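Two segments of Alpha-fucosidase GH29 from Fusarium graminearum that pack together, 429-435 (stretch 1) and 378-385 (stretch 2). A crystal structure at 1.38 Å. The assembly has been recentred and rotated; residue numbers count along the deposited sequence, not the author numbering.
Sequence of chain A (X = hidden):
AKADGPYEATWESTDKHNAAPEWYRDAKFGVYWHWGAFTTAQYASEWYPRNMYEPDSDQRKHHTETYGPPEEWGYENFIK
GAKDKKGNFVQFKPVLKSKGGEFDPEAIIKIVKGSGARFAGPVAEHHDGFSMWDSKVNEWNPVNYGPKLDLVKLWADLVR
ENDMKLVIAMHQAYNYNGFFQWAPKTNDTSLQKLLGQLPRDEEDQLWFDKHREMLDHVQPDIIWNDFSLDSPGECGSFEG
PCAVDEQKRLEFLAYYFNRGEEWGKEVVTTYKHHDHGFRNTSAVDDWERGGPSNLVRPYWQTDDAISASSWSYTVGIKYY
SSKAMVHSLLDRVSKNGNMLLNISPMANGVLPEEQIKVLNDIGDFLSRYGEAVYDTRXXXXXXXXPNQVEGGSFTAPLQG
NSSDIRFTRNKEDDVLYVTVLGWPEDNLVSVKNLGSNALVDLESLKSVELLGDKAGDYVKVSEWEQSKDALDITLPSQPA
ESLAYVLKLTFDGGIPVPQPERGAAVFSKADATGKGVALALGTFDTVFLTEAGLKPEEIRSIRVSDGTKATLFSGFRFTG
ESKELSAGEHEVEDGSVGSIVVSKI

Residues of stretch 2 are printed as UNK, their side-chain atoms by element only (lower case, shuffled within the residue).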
# COMPACT_ATOMS: atom_id res chain seq x y z
N VAL A 429 -9.62 28.68 2.84
CA VAL A 429 -8.84 27.55 3.35
C VAL A 429 -7.96 28.08 4.48
O VAL A 429 -7.16 28.98 4.26
CB VAL A 429 -7.98 26.92 2.24
CG1 VAL A 429 -7.17 25.77 2.82
CG2 VAL A 429 -8.83 26.42 1.07
N SER A 430 -8.13 27.54 5.69
CA SER A 430 -7.33 27.94 6.84
C SER A 430 -6.36 26.83 7.22
O SER A 430 -6.79 25.74 7.61
CB SER A 430 -8.22 28.28 8.04
OG SER A 430 -9.00 29.43 7.72
N VAL A 431 -5.07 27.11 7.08
CA VAL A 431 -4.01 26.13 7.36
C VAL A 431 -3.48 26.38 8.76
O VAL A 431 -2.66 27.28 8.98
CB VAL A 431 -2.88 26.21 6.30
CG1 VAL A 431 -1.88 25.08 6.50
CG2 VAL A 431 -3.46 26.20 4.88
N LYS A 432 -3.94 25.59 9.73
CA LYS A 432 -3.56 25.83 11.12
C LYS A 432 -2.06 25.77 11.35
O LYS A 432 -1.51 26.52 12.16
CB LYS A 432 -4.26 24.85 12.04
CG LYS A 432 -5.76 25.04 12.07
CD LYS A 432 -6.42 24.01 13.01
CE LYS A 432 -7.88 24.34 13.29
NZ LYS A 432 -8.03 25.63 14.02
N ASN A 433 -1.38 24.85 10.66
CA ASN A 433 0.03 24.66 10.89
C ASN A 433 0.93 25.70 10.25
O ASN A 433 2.15 25.59 10.33
CB ASN A 433 0.46 23.22 10.52
CG ASN A 433 0.01 22.23 11.55
OD1 ASN A 433 0.53 22.19 12.66
ND2 ASN A 433 -1.01 21.46 11.22
N LEU A 434 0.33 26.73 9.63
CA LEU A 434 1.09 27.87 9.14
C LEU A 434 0.60 29.18 9.79
O LEU A 434 0.95 30.26 9.31
CB LEU A 434 1.02 27.95 7.61
CG LEU A 434 1.70 26.80 6.85
CD1 LEU A 434 1.41 26.95 5.37
CD2 LEU A 434 3.20 26.76 7.11
N GLY A 435 -0.18 29.06 10.86
CA GLY A 435 -0.63 30.22 11.64
C GLY A 435 0.47 30.72 12.57
O GLY A 435 1.55 30.14 12.63
N UNK A 378 6.23 13.28 1.82
CA UNK A 378 5.45 13.74 2.94
C UNK A 378 6.13 14.92 3.60
O UNK A 378 7.37 15.05 3.60
c UNK A 378 5.31 12.58 3.94
N UNK A 379 5.31 15.79 4.18
CA UNK A 379 5.80 16.88 5.03
C UNK A 379 6.07 16.27 6.41
O UNK A 379 6.18 15.06 6.51
c UNK A 379 5.32 21.44 6.40
c UNK A 379 5.24 19.32 5.54
c UNK A 379 4.74 17.97 5.10
c UNK A 379 3.13 20.42 6.59
n UNK A 379 6.55 21.11 5.90
c UNK A 379 3.58 22.68 7.39
c UNK A 379 4.88 22.61 7.01
c UNK A 379 2.69 21.60 7.18
c UNK A 379 4.46 20.34 6.17
c UNK A 379 6.49 19.82 5.39
N UNK A 380 6.20 17.07 7.48
CA UNK A 380 6.33 16.47 8.81
C UNK A 380 4.99 16.34 9.51
O UNK A 380 4.90 15.73 10.56
c UNK A 380 7.34 17.19 9.71
o UNK A 380 9.48 18.08 9.19
c UNK A 380 8.78 17.06 9.20
o UNK A 380 9.22 15.96 8.78
N UNK A 381 3.95 16.95 8.93
CA UNK A 381 2.59 16.85 9.43
C UNK A 381 1.73 16.45 8.24
O UNK A 381 1.87 17.03 7.17
c UNK A 381 2.12 18.22 9.99
c UNK A 381 0.63 18.18 10.35
c UNK A 381 2.97 18.61 11.21
c UNK A 381 2.81 20.07 11.63
N UNK A 382 0.91 15.40 8.37
CA UNK A 382 0.25 14.85 7.16
C UNK A 382 -0.96 15.66 6.70
O UNK A 382 -1.30 15.65 5.52
c UNK A 382 -0.15 13.38 7.32
c UNK A 382 -3.30 12.70 10.06
c UNK A 382 -1.27 13.15 8.26
o UNK A 382 -4.30 12.47 10.98
c UNK A 382 -3.63 13.03 8.76
c UNK A 382 -2.59 13.25 7.86
c UNK A 382 -1.00 12.80 9.58
c UNK A 382 -2.01 12.59 10.47
N UNK A 383 -1.63 16.34 7.62
CA UNK A 383 -2.90 16.97 7.30
C UNK A 383 -3.56 17.60 8.51
O UNK A 383 -3.03 17.58 9.63
N UNK A 384 -4.75 18.13 8.25
CA UNK A 384 -5.60 18.76 9.26
C UNK A 384 -7.06 18.52 8.96
O UNK A 384 -7.44 18.37 7.81
c UNK A 384 -5.40 20.28 9.29
c UNK A 384 -3.80 22.27 9.30
c UNK A 384 -3.98 20.74 9.40
o UNK A 384 -4.80 23.03 9.24
o UNK A 384 -2.63 22.68 9.29
N UNK A 385 -7.89 18.55 10.00
CA UNK A 385 -9.33 18.50 9.82
C UNK A 385 -9.99 17.37 10.59
O UNK A 385 -9.32 16.56 11.20
O HOH W 1 -2.36 19.13 12.49
O HOH W 2 -7.32 23.42 8.80

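Position 378 carries a single side-chain carbon and lies out of reach of stretch 1; one carbon beyond the backbone means Ala 378, a small residue in a buried place.

At 379 one carbon leads into fused five- and six-membered rings holding eight carbons and one nitrogen. That is an indole, so the residue is Trp 379. Its six-membered ring reaches stretch 1, where CH2 lies 4.1 Å from Leu 434 CD2 and CZ3 lies 4.3 Å from Asn 433 CB. A broad, buried, largely apolar surface suits the leucine methyl and the aliphatic carbon of the asparagine.

Position 380 has two carbons, the second bearing two oxygens: a short carboxylate, Asp 380. It does not touch stretch 1, and both oxygens are hydrogen-bonded elsewhere in the structure.

Position 381 has four carbons, forked at the first, with one arm two carbons long. This beta-branched chain is Ile 381. Its CA-to-CB bond points toward stretch 1, and the longer arm brings CD1 to 3.3 Å from Asn 433 OD1, a close van der Waals approach with no hydrogen bond; the two-carbon arm supplies the reach.

At 382 one carbon precedes a six-carbon ring bearing an oxygen, which identifies Tyr 382. The ring stays clear of stretch 1, and its OH is hydrogen-bonded elsewhere.

Position 383 has no side-chain atoms and is Gly 383. A CB here would point away from stretch 1 and be crowded by Tyr 382 CD1 at 3.2 Å.

Position 384 has three carbons in a row, the third carrying two oxygens, both set against the backbone turn of stretch 1. The longer carboxylate is Glu 384. With chi2 at t, it extends far enough to span the gap to that turn.

Position 385 again lacks a side chain: Gly 385. Its phi of 125° and psi of 175° would jam a CB against the preceding carbonyl oxygen, which by itself calls for glycine.

The contact works chiefly through Glu 384. As the strand of stretch 1 gives way to a 3-10 segment, successive amides turn toward the carboxylate: Lys 432 N donates to Glu 384 OE1 at 2.7 Å and Asn 433 N to Glu 384 OE2 at 2.9 Å. Asn 433 ND2 adds a third bond to Glu 384 OE2 at 2.8 Å. A water links Glu 384 OE1 to Ser 430 O, while another accepts from Asn 433 ND2 and donates weakly to Gly 383 O. Trp 379 and Leu 434 add an apolar contact.

Stretch 2 378-385: AWDIYGEG
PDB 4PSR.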